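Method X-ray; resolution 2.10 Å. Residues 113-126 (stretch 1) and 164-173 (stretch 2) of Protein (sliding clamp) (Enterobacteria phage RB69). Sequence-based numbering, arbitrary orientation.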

# COMPACT_ATOMS: atom_id res chain seq x y z
N SER A 113 -0.31 21.00 37.75
CA SER A 113 -0.43 22.44 37.90
C SER A 113 -1.77 22.83 37.30
O SER A 113 -2.44 23.74 37.79
N VAL A 114 -2.17 22.12 36.24
CA VAL A 114 -3.45 22.36 35.58
C VAL A 114 -3.93 21.07 34.94
O VAL A 114 -3.12 20.28 34.44
N ILE A 115 -5.24 20.86 34.93
CA ILE A 115 -5.80 19.66 34.33
C ILE A 115 -6.78 20.00 33.22
O ILE A 115 -7.61 20.89 33.38
N THR A 116 -6.68 19.30 32.10
CA THR A 116 -7.60 19.50 30.98
C THR A 116 -7.84 18.12 30.38
O THR A 116 -7.53 17.11 31.00
N GLU A 117 -8.40 18.08 29.17
CA GLU A 117 -8.67 16.80 28.53
C GLU A 117 -8.91 16.95 27.04
O GLU A 117 -9.33 18.00 26.57
N ILE A 118 -8.65 15.88 26.30
CA ILE A 118 -8.84 15.88 24.86
C ILE A 118 -9.65 14.63 24.48
O ILE A 118 -9.36 13.53 24.94
N LYS A 119 -10.68 14.83 23.66
CA LYS A 119 -11.53 13.73 23.22
C LYS A 119 -10.88 12.97 22.08
O LYS A 119 -10.01 13.51 21.39
N ALA A 120 -11.32 11.73 21.87
CA ALA A 120 -10.80 10.86 20.82
C ALA A 120 -10.74 11.47 19.42
O ALA A 120 -9.71 11.38 18.76
N GLU A 121 -11.82 12.08 18.95
CA GLU A 121 -11.82 12.67 17.61
C GLU A 121 -10.89 13.88 17.53
O GLU A 121 -10.16 14.06 16.55
N ASP A 122 -10.94 14.72 18.56
CA ASP A 122 -10.09 15.90 18.62
C ASP A 122 -8.62 15.47 18.53
O ASP A 122 -7.85 16.03 17.76
N LEU A 123 -8.24 14.46 19.32
CA LEU A 123 -6.87 13.96 19.29
C LEU A 123 -6.56 13.45 17.89
O LEU A 123 -5.53 13.76 17.30
N GLN A 124 -7.48 12.65 17.36
CA GLN A 124 -7.34 12.10 16.03
C GLN A 124 -7.15 13.20 14.98
O GLN A 124 -6.33 13.06 14.07
N GLN A 125 -7.89 14.30 15.11
CA GLN A 125 -7.77 15.40 14.15
C GLN A 125 -6.42 16.11 14.28
O GLN A 125 -5.80 16.44 13.27
N LEU A 126 -6.00 16.35 15.51
CA LEU A 126 -4.72 17.01 15.76
C LEU A 126 -3.58 16.22 15.11
O LEU A 126 -2.71 16.78 14.45
N LYS A 164 -0.77 27.30 12.73
CA LYS A 164 -1.36 26.81 11.50
C LYS A 164 -2.62 26.03 11.86
O LYS A 164 -3.45 25.72 11.00
N TYR A 165 -2.75 25.74 13.15
CA TYR A 165 -3.89 25.00 13.67
C TYR A 165 -4.21 25.37 15.12
O TYR A 165 -3.31 25.74 15.89
N SER A 166 -5.48 25.26 15.48
CA SER A 166 -5.89 25.58 16.84
C SER A 166 -7.08 24.75 17.28
O SER A 166 -8.09 24.67 16.58
N LEU A 167 -6.96 24.13 18.45
CA LEU A 167 -8.01 23.29 19.00
C LEU A 167 -8.35 23.72 20.43
O LEU A 167 -7.46 23.81 21.28
N THR A 168 -9.62 23.98 20.68
CA THR A 168 -10.10 24.38 22.00
C THR A 168 -10.44 23.14 22.82
O THR A 168 -11.12 22.22 22.34
N LEU A 169 -9.98 23.09 24.06
CA LEU A 169 -10.24 21.93 24.90
C LEU A 169 -11.33 22.18 25.94
O LEU A 169 -12.51 21.95 25.68
N THR A 170 -10.94 22.65 27.12
CA THR A 170 -11.87 22.91 28.21
C THR A 170 -11.82 24.36 28.70
O THR A 170 -10.97 25.15 28.27
N ASP A 171 -12.73 24.69 29.62
CA ASP A 171 -12.80 26.04 30.18
C ASP A 171 -11.74 26.18 31.26
O ASP A 171 -11.45 25.23 31.97
N TYR A 172 -11.16 27.37 31.36
CA TYR A 172 -10.14 27.62 32.37
C TYR A 172 -10.41 28.95 33.06
O TYR A 172 -10.25 30.01 32.46
N ASP A 173 -10.81 28.87 34.33
CA ASP A 173 -11.11 30.05 35.12
C ASP A 173 -9.97 30.37 36.07
O ASP A 173 -10.06 31.30 36.87

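Two side-chain hydrogen bonds, one near each end of the interface, join the strand-helix segment 113-126 to the strand 165-171. The shorter is donated by Tyr165 OH to Gln125 OE1, at a very short 2.4 Å. Gln125 reaches from the helix with chi1 and chi2 both t; the CA-to-CB bond of Tyr165, also t at chi1, points toward the first stretch, and the amide oxygen lies at the edge of the ring, near its plane. Gln125 OE1 and NE2 also have hydrogen-bond partners elsewhere in the structure. The second bond links two threonines whose CA atoms lie 6.1 Å apart: Thr116 OG1 and Thr170 OG1 are separated by 3.0 Å, and either could be the donor. Thr116 (t) and Thr170 (p) both direct their CB atoms toward the opposing stretch, which brings the hydroxyls together.

Between these polar contacts, leucines fill the space. Tyr165, Leu167 and Leu169 alternate with Ser166 and Thr168, which point away, and so present a continuous row of side chains to the first stretch. Leu167 (chi1 t, chi2 p) places CD2 3.9 Å from Ile118 CD1 and also 3.9 Å from Asp122 CB; the aspartate thus contributes its methylene to the packing. Leu169 (m, t) packs its CD2 4.3 Å from Ile118 CG1, while its CB lies 3.6 Å from the backbone Glu117 O and 3.5 Å from Thr116 OG1. Ile118, t at both chi angles, therefore touches both leucines although its CB points sideways.

Further packing flanks both hydrogen bonds and, at the threonine end, continues past the pair. Leu126 (t, p) sets CD1 3.6 Å from Tyr165 CE2, while Glu117 (p at chi1) lays its CG 3.8 Å from Thr170 CG2. Past the threonine pair, Val114, with chi1 between wells at -147°, brings CG1 to 3.7 Å from Tyr172 CE1.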

# COMPACT_ATOMS: atom_id res chain seq x y z
CB SER A 113 0.70 23.15 37.15
OG SER A 113 1.97 22.68 37.58
CB VAL A 114 -3.35 23.38 34.43
CG1 VAL A 114 -4.64 24.18 34.34
CG2 VAL A 114 -2.15 24.27 34.60
CB ILE A 115 -6.56 18.80 35.37
CG1 ILE A 115 -5.60 18.31 36.46
CG2 ILE A 115 -7.23 17.62 34.68
CD1 ILE A 115 -6.28 17.52 37.58
CB THR A 116 -7.02 20.46 29.89
OG1 THR A 116 -7.97 20.60 28.82
CG2 THR A 116 -5.71 19.92 29.33
CB GLU A 117 -9.87 16.13 29.18
CG GLU A 117 -11.22 16.75 28.86
CD GLU A 117 -12.36 16.07 29.61
OE1 GLU A 117 -12.35 14.82 29.71
OE2 GLU A 117 -13.26 16.78 30.10
CB ILE A 118 -7.48 15.89 24.13
CG1 ILE A 118 -7.69 15.95 22.62
CG2 ILE A 118 -6.66 14.67 24.55
CD1 ILE A 118 -6.44 16.36 21.86
CB LYS A 119 -12.89 14.28 22.77
CG LYS A 119 -13.65 15.07 23.82
CD LYS A 119 -14.95 15.63 23.25
CE LYS A 119 -15.77 16.35 24.30
NZ LYS A 119 -16.11 15.45 25.44
CB ALA A 120 -11.60 9.56 20.79
CB GLU A 121 -13.23 13.09 17.18
CG GLU A 121 -14.26 11.97 17.24
CD GLU A 121 -15.51 12.31 16.45
OE1 GLU A 121 -15.87 13.51 16.39
OE2 GLU A 121 -16.14 11.37 15.90
CB ASP A 122 -10.37 16.67 19.91
CG ASP A 122 -11.79 17.22 19.95
OD1 ASP A 122 -12.46 17.22 18.89
OD2 ASP A 122 -12.23 17.67 21.03
CB LEU A 123 -6.68 12.81 20.29
CG LEU A 123 -5.32 12.10 20.20
CD1 LEU A 123 -4.20 13.09 20.52
CD2 LEU A 123 -5.28 10.93 21.17
CB GLN A 124 -8.58 11.26 15.69
CG GLN A 124 -8.47 10.47 14.40
CD GLN A 124 -9.81 9.87 13.99
OE1 GLN A 124 -10.77 10.60 13.73
NE2 GLN A 124 -9.89 8.54 13.95
CB GLN A 125 -8.88 16.44 14.32
CG GLN A 125 -8.81 17.55 13.27
CD GLN A 125 -9.87 18.62 13.47
OE1 GLN A 125 -9.80 19.41 14.40
NE2 GLN A 125 -10.86 18.64 12.59
CB LEU A 126 -4.46 17.13 17.26
CG LEU A 126 -3.07 17.65 17.66
CD1 LEU A 126 -2.91 19.08 17.20
CD2 LEU A 126 -2.87 17.54 19.17
CB LYS A 164 -0.37 25.91 10.77
CG LYS A 164 1.00 26.57 10.59
CD LYS A 164 1.89 25.79 9.64
CE LYS A 164 1.36 25.85 8.22
NZ LYS A 164 2.21 25.08 7.27
CB TYR A 165 -3.62 23.50 13.58
CG TYR A 165 -4.74 22.63 14.09
CD1 TYR A 165 -5.91 22.46 13.36
CD2 TYR A 165 -4.60 21.92 15.28
CE1 TYR A 165 -6.92 21.61 13.81
CE2 TYR A 165 -5.59 21.07 15.74
CZ TYR A 165 -6.75 20.92 15.00
OH TYR A 165 -7.72 20.06 15.45
CB SER A 166 -6.23 27.07 16.93
OG SER A 166 -6.52 27.42 18.27
CB LEU A 167 -7.56 21.83 18.99
CG LEU A 167 -8.34 20.80 19.82
CD1 LEU A 167 -9.76 20.68 19.30
CD2 LEU A 167 -7.63 19.46 19.75
CB THR A 168 -11.37 25.26 21.88
OG1 THR A 168 -11.08 26.40 21.06
CG2 THR A 168 -11.84 25.72 23.24
CB LEU A 169 -8.95 21.48 25.58
CG LEU A 169 -7.83 21.17 24.57
CD1 LEU A 169 -6.57 20.73 25.30
CD2 LEU A 169 -8.30 20.10 23.60
CB THR A 170 -11.58 22.00 29.41
OG1 THR A 170 -10.23 22.24 29.85
CG2 THR A 170 -11.73 20.54 29.02
CB ASP A 171 -14.18 26.32 30.79
CG ASP A 171 -15.31 26.14 29.80
OD1 ASP A 171 -15.20 26.63 28.66
OD2 ASP A 171 -16.33 25.53 30.17
CB TYR A 172 -8.75 27.65 31.75
CG TYR A 172 -7.66 27.99 32.75
CD1 TYR A 172 -7.37 27.13 33.81
CD2 TYR A 172 -6.93 29.17 32.65
CE1 TYR A 172 -6.38 27.43 34.74
CE2 TYR A 172 -5.94 29.49 33.58
CZ TYR A 172 -5.67 28.61 34.62
OH TYR A 172 -4.68 28.91 35.54
CB ASP A 173 -12.39 29.82 35.91
CG ASP A 173 -13.48 29.18 35.07
OD1 ASP A 173 -13.76 29.70 33.96
OD2 ASP A 173 -14.04 28.15 35.51